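Local coordinates for uncharacterized protein (Streptococcus pneumoniae, PDB 3LFT), which probably serves as the substrate-binding protein of an ABC transporter and holds L-tryptophan in the cleft between its two lobes, at residues Asp188-Phe202 and Lys214-Gly228. Numbering follows the deposited sequence. Where two conformers were deposited one is given.
Sequences DAIWVPIDNTIASGF and KPIYPSATAMVEVGG. With TRP (tryptophan), chain C.
Phe202 and Met223, a selenomethionine, form the apolar centre. Met223 CB stands 3.7 Å from the centroid of the Phe202 ring, 14° off the normal, which qualifies as a CH-pi contact over one face. Its selenium lies obliquely beside the ring, 3.5 Å from Phe202 CD1, a Met-aromatic contact; a bend at chi3 (-92°) turns CE toward Val192 CG1 and Ala199 CB. Ile216 CG2 and Val226 CG2 meet the ring edge in its plane, and Pro218 CG approaches Phe202 CZ at 3.7 Å. Beneath this cluster, strands 189-192 and 216-218 run parallel, their axes 7° apart. Backbone bonds alternate between them: Ile190 N to Pro215 O, Tyr217 N to Ile190 O (2.7 Å), Val192 N to Tyr217 O. At the polar edge Val192 O is gripped twice, by Ser219 N and, on an in-plane lone pair, by Ser219 OG at 2.7 Å. The segments following the C-terminal ends of both strands line the tryptophan pocket (Ile194, Asn196, Ala199, Ala220), as in periplasmic-binding-protein folds; Asn196 ND2 donates to the ligand carboxylate O at 2.9 Å. Strand 216-218 is the edge strand of the four-stranded parallel sheet; strand 135-141 flanks 189-192 on its other side, and helix 145-160 packs against Trp191 and Pro193.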
loop_
_atom_site.group_PDB
_atom_site.type_symbol
_atom_site.label_atom_id
_atom_site.label_comp_id
_atom_site.label_asym_id
_atom_site.label_seq_id
_atom_site.Cartn_x
_atom_site.Cartn_y
_atom_site.Cartn_z
ATOM N N ASP A 188 23.356 1.575 -4.327
ATOM C CA ASP A 188 23.676 0.180 -4.054
ATOM C C ASP A 188 22.455 -0.710 -3.953
ATOM O O ASP A 188 22.558 -1.921 -4.098
ATOM C CB ASP A 188 24.472 0.072 -2.758
ATOM C CG ASP A 188 25.763 0.859 -2.803
ATOM O OD1 ASP A 188 26.437 0.836 -3.858
ATOM O OD2 ASP A 188 26.076 1.505 -1.783
ATOM N N ALA A 189 21.302 -0.103 -3.680
ATOM C CA ALA A 189 20.068 -0.850 -3.497
ATOM C C ALA A 189 18.913 0.053 -3.842
ATOM O O ALA A 189 19.027 1.281 -3.725
ATOM C CB ALA A 189 19.936 -1.328 -2.038
ATOM N N ILE A 190 17.823 -0.561 -4.278
ATOM C CA ILE A 190 16.581 0.153 -4.592
ATOM C C ILE A 190 15.583 -0.157 -3.496
ATOM O O ILE A 190 15.411 -1.322 -3.152
ATOM C CB ILE A 190 16.002 -0.285 -5.961
ATOM C CG1 ILE A 190 16.978 0.026 -7.102
ATOM C CG2 ILE A 190 14.628 0.377 -6.214
ATOM C CD1 ILE A 190 16.653 -0.726 -8.382
ATOM N N TRP A 191 14.952 0.875 -2.948
ATOM C CA TRP A 191 13.855 0.732 -1.994
ATOM C C TRP A 191 12.589 1.340 -2.573
ATOM O O TRP A 191 12.623 2.404 -3.199
ATOM C CB TRP A 191 14.212 1.381 -0.654
ATOM C CG TRP A 191 13.090 1.457 0.330
ATOM C CD1 TRP A 191 12.636 0.456 1.135
ATOM C CD2 TRP A 191 12.277 2.599 0.590
ATOM N NE1 TRP A 191 11.568 0.913 1.896
ATOM C CE2 TRP A 191 11.353 2.237 1.591
ATOM C CE3 TRP A 191 12.280 3.919 0.114
ATOM C CZ2 TRP A 191 10.402 3.139 2.095
ATOM C CZ3 TRP A 191 11.321 4.818 0.615
ATOM C CH2 TRP A 191 10.411 4.423 1.604
ATOM N N VAL A 192 11.474 0.632 -2.406
ATOM C CA VAL A 192 10.174 1.096 -2.911
ATOM C C VAL A 192 9.208 1.131 -1.747
ATOM O O VAL A 192 9.042 0.113 -1.067
ATOM C CB VAL A 192 9.592 0.153 -3.984
ATOM C CG1 VAL A 192 8.275 0.713 -4.527
ATOM C CG2 VAL A 192 10.581 -0.031 -5.133
ATOM N N PRO A 193 8.572 2.279 -1.473
ATOM C CA PRO A 193 7.557 2.339 -0.422
ATOM C C PRO A 193 6.277 1.614 -0.839
ATOM O O PRO A 193 6.216 0.983 -1.919
ATOM C CB PRO A 193 7.331 3.844 -0.223
ATOM C CG PRO A 193 7.734 4.469 -1.499
ATOM C CD PRO A 193 8.787 3.583 -2.125
ATOM N N ILE A 194 5.262 1.692 0.016
ATOM C CA ILE A 194 3.934 1.165 -0.307
ATOM C C ILE A 194 3.325 2.153 -1.325
ATOM O O ILE A 194 2.667 3.126 -0.939
ATOM C CB ILE A 194 3.060 0.984 0.960
ATOM C CG1 ILE A 194 3.778 0.168 2.039
ATOM C CG2 ILE A 194 1.756 0.305 0.594
ATOM C CD1 ILE A 194 3.030 0.197 3.375
ATOM N N ASP A 195 3.607 1.903 -2.599
ATOM C CA ASP A 195 3.406 2.874 -3.671
ATOM C C ASP A 195 2.638 2.175 -4.788
ATOM O O ASP A 195 3.100 1.169 -5.340
ATOM C CB ASP A 195 4.775 3.366 -4.160
ATOM C CG ASP A 195 4.665 4.417 -5.237
ATOM O OD1 ASP A 195 4.270 4.079 -6.376
ATOM O OD2 ASP A 195 4.946 5.606 -4.931
ATOM N N ASN A 196 1.460 2.688 -5.131
ATOM C CA ASN A 196 0.611 2.022 -6.125
ATOM C C ASN A 196 1.179 2.078 -7.538
ATOM O O ASN A 196 1.003 1.136 -8.315
ATOM C CB ASN A 196 -0.778 2.648 -6.137
ATOM C CG ASN A 196 -1.486 2.459 -4.827
ATOM O OD1 ASN A 196 -1.963 1.365 -4.531
ATOM N ND2 ASN A 196 -1.569 3.516 -4.026
ATOM N N THR A 197 1.818 3.190 -7.886
ATOM C CA THR A 197 2.405 3.370 -9.224
ATOM C C THR A 197 3.493 2.320 -9.458
ATOM O O THR A 197 3.459 1.583 -10.449
ATOM C CB THR A 197 2.959 4.819 -9.405
ATOM O OG1 THR A 197 1.897 5.756 -9.142
ATOM C CG2 THR A 197 3.527 5.047 -10.809
ATOM N N ILE A 198 4.442 2.232 -8.526
ATOM C CA ILE A 198 5.539 1.287 -8.710
ATOM C C ILE A 198 4.990 -0.132 -8.567
ATOM O O ILE A 198 5.417 -1.030 -9.293
ATOM C CB ILE A 198 6.710 1.550 -7.740
ATOM C CG1 ILE A 198 7.157 3.017 -7.817
ATOM C CG2 ILE A 198 7.885 0.604 -8.008
ATOM C CD1 ILE A 198 7.606 3.526 -9.204
ATOM N N ALA A 199 4.034 -0.351 -7.664
ATOM C CA ALA A 199 3.502 -1.722 -7.544
ATOM C C ALA A 199 2.839 -2.188 -8.837
ATOM O O ALA A 199 2.936 -3.362 -9.222
ATOM C CB ALA A 199 2.536 -1.854 -6.371
ATOM N N SER A 200 2.154 -1.268 -9.511
ATOM C CA SER A 200 1.482 -1.592 -10.760
ATOM C C SER A 200 2.468 -1.830 -11.905
ATOM O O SER A 200 2.119 -2.506 -12.875
ATOM C CB SER A 200 0.469 -0.497 -11.114
ATOM O OG SER A 200 1.124 0.646 -11.625
ATOM N N GLY A 201 3.680 -1.280 -11.793
ATOM C CA GLY A 201 4.701 -1.469 -12.821
ATOM C C GLY A 201 5.906 -2.233 -12.323
ATOM O O GLY A 201 6.988 -2.106 -12.901
ATOM N N PHE A 202 5.740 -3.039 -11.273
ATOM C CA PHE A 202 6.924 -3.626 -10.637
ATOM C C PHE A 202 7.746 -4.584 -11.519
ATOM O O PHE A 202 8.972 -4.584 -11.433
ATOM C CB PHE A 202 6.622 -4.227 -9.265
ATOM C CG PHE A 202 7.870 -4.578 -8.517
ATOM C CD1 PHE A 202 8.706 -3.579 -8.016
ATOM C CD2 PHE A 202 8.264 -5.913 -8.378
ATOM C CE1 PHE A 202 9.896 -3.897 -7.384
ATOM C CE2 PHE A 202 9.461 -6.219 -7.724
ATOM C CZ PHE A 202 10.257 -5.210 -7.236
ATOM N N LYS A 214 21.315 -4.977 -8.587
ATOM C CA LYS A 214 21.236 -4.341 -7.278
ATOM C C LYS A 214 20.110 -5.016 -6.525
ATOM O O LYS A 214 19.092 -5.342 -7.117
ATOM C CB LYS A 214 20.887 -2.858 -7.396
ATOM C CG LYS A 214 21.824 -2.043 -8.249
ATOM C CD LYS A 214 23.268 -2.367 -7.940
ATOM C CE LYS A 214 24.161 -1.785 -9.005
ATOM N NZ LYS A 214 25.556 -1.814 -8.551
ATOM N N PRO A 215 20.260 -5.210 -5.212
ATOM C CA PRO A 215 19.101 -5.731 -4.476
ATOM C C PRO A 215 17.959 -4.719 -4.429
ATOM O O PRO A 215 18.199 -3.509 -4.305
ATOM C CB PRO A 215 19.654 -5.942 -3.070
ATOM C CG PRO A 215 20.846 -5.058 -2.984
ATOM C CD PRO A 215 21.436 -5.019 -4.349
ATOM N N ILE A 216 16.733 -5.224 -4.512
ATOM C CA ILE A 216 15.522 -4.410 -4.409
ATOM C C ILE A 216 14.810 -4.778 -3.117
ATOM O O ILE A 216 14.589 -5.972 -2.824
ATOM C CB ILE A 216 14.574 -4.637 -5.596
ATOM C CG1 ILE A 216 15.299 -4.458 -6.930
ATOM C CG2 ILE A 216 13.398 -3.672 -5.539
ATOM C CD1 ILE A 216 14.533 -5.109 -8.101
ATOM N N TYR A 217 14.459 -3.757 -2.339
ATOM C CA TYR A 217 13.673 -3.922 -1.117
ATOM C C TYR A 217 12.312 -3.229 -1.308
ATOM O O TYR A 217 12.143 -2.059 -0.933
ATOM C CB TYR A 217 14.413 -3.297 0.059
ATOM C CG TYR A 217 15.624 -4.058 0.547
ATOM C CD1 TYR A 217 15.482 -5.012 1.557
ATOM C CD2 TYR A 217 16.908 -3.816 0.048
ATOM C CE1 TYR A 217 16.585 -5.684 2.066
ATOM C CE2 TYR A 217 18.026 -4.520 0.553
ATOM C CZ TYR A 217 17.836 -5.445 1.547
ATOM O OH TYR A 217 18.911 -6.125 2.081
ATOM N N PRO A 218 11.340 -3.934 -1.906
ATOM C CA PRO A 218 10.062 -3.300 -2.263
ATOM C C PRO A 218 9.003 -3.664 -1.228
ATOM O O PRO A 218 8.892 -4.827 -0.819
ATOM C CB PRO A 218 9.747 -3.916 -3.619
ATOM C CG PRO A 218 10.302 -5.353 -3.505
ATOM C CD PRO A 218 11.443 -5.294 -2.479
ATOM N N SER A 219 8.206 -2.678 -0.811
ATOM C CA SER A 219 7.294 -2.818 0.337
ATOM C C SER A 219 5.991 -3.548 0.058
ATOM O O SER A 219 4.896 -3.043 0.368
ATOM C CB SER A 219 7.032 -1.436 0.946
ATOM O OG SER A 219 8.250 -0.828 1.327
ATOM N N ALA A 220 6.090 -4.743 -0.528
ATOM C CA ALA A 220 4.944 -5.643 -0.660
ATOM C C ALA A 220 5.396 -7.046 -0.955
ATOM O O ALA A 220 6.330 -7.249 -1.734
ATOM C CB ALA A 220 4.015 -5.192 -1.789
ATOM N N THR A 221 4.718 -8.020 -0.353
ATOM C CA THR A 221 4.933 -9.426 -0.669
ATOM C C THR A 221 4.825 -9.670 -2.154
ATOM O O THR A 221 5.643 -10.380 -2.715
ATOM C CB THR A 221 3.954 -10.316 0.107
ATOM O OG1 THR A 221 4.207 -10.135 1.507
ATOM C CG2 THR A 221 4.093 -11.790 -0.245
ATOM N N ALA A 222 3.828 -9.053 -2.787
ATOM C CA ALA A 222 3.605 -9.253 -4.206
ATOM C C ALA A 222 4.773 -8.781 -5.072
ATOM O O ALA A 222 4.974 -9.323 -6.152
ATOM C CB ALA A 222 2.323 -8.573 -4.631
HETATM N N MSE A 223 5.505 -7.770 -4.602
HETATM C CA MSE A 223 6.704 -7.312 -5.300
HETATM C C MSE A 223 7.898 -8.209 -4.998
HETATM O O MSE A 223 8.624 -8.597 -5.904
HETATM C CB MSE A 223 7.011 -5.856 -4.959
HETATM C CG MSE A 223 5.967 -4.868 -5.542
HETATM SE SE MSE A 223 6.481 -2.997 -5.401
HETATM C CE MSE A 223 5.674 -2.492 -3.715
ATOM N N VAL A 224 8.089 -8.579 -3.732
ATOM C CA VAL A 224 9.168 -9.486 -3.388
ATOM C C VAL A 224 9.014 -10.790 -4.152
ATOM O O VAL A 224 10.007 -11.344 -4.631
ATOM C CB VAL A 224 9.270 -9.723 -1.857
ATOM C CG1 VAL A 224 10.316 -10.807 -1.529
ATOM C CG2 VAL A 224 9.666 -8.416 -1.142
ATOM N N GLU A 225 7.787 -11.276 -4.314
ATOM C CA GLU A 225 7.626 -12.587 -4.924
ATOM C C GLU A 225 7.966 -12.658 -6.408
ATOM O O GLU A 225 8.180 -13.757 -6.914
ATOM C CB GLU A 225 6.286 -13.215 -4.578
ATOM C CG GLU A 225 5.069 -12.570 -5.112
ATOM C CD GLU A 225 3.796 -13.179 -4.490
ATOM O OE1 GLU A 225 2.709 -12.583 -4.619
ATOM O OE2 GLU A 225 3.887 -14.261 -3.859
ATOM N N VAL A 226 8.018 -11.508 -7.092
ATOM C CA VAL A 226 8.366 -11.496 -8.525
ATOM C C VAL A 226 9.750 -10.907 -8.812
ATOM O O VAL A 226 10.057 -10.555 -9.945
ATOM C CB VAL A 226 7.277 -10.836 -9.428
ATOM C CG1 VAL A 226 5.921 -11.504 -9.214
ATOM C CG2 VAL A 226 7.185 -9.329 -9.160
ATOM N N GLY A 227 10.606 -10.821 -7.803
ATOM C CA GLY A 227 12.010 -10.492 -8.070
ATOM C C GLY A 227 12.649 -9.553 -7.063
ATOM O O GLY A 227 13.845 -9.254 -7.170
ATOM N N GLY A 228 11.896 -9.060 -6.090
ATOM C CA GLY A 228 12.525 -8.298 -5.012
ATOM C C GLY A 228 13.283 -9.220 -4.078
ATOM O O GLY A 228 13.025 -10.436 -4.045
HETATM N N TRP C . -1.449 1.757 1.310
HETATM C CA TRP C . -1.461 2.165 -0.125
HETATM C C TRP C . -2.023 3.543 -0.260
HETATM O O TRP C . -2.469 3.929 -1.344
HETATM C CB TRP C . -2.258 1.142 -0.950
HETATM C CG TRP C . -1.640 -0.232 -0.875
HETATM C CD1 TRP C . -2.039 -1.305 -0.079
HETATM C CD2 TRP C . -0.460 -0.690 -1.617
HETATM N NE1 TRP C . -1.199 -2.373 -0.290
HETATM C CE2 TRP C . -0.243 -2.068 -1.168
HETATM C CE3 TRP C . 0.373 -0.070 -2.519
HETATM C CZ2 TRP C . 0.828 -2.765 -1.698
HETATM C CZ3 TRP C . 1.444 -0.798 -3.027
HETATM C CH2 TRP C . 1.651 -2.130 -2.616
HETATM O OXT TRP C . -2.035 4.291 0.728
HETATM O O HOH W 1 26.542 -1.179 -5.682
#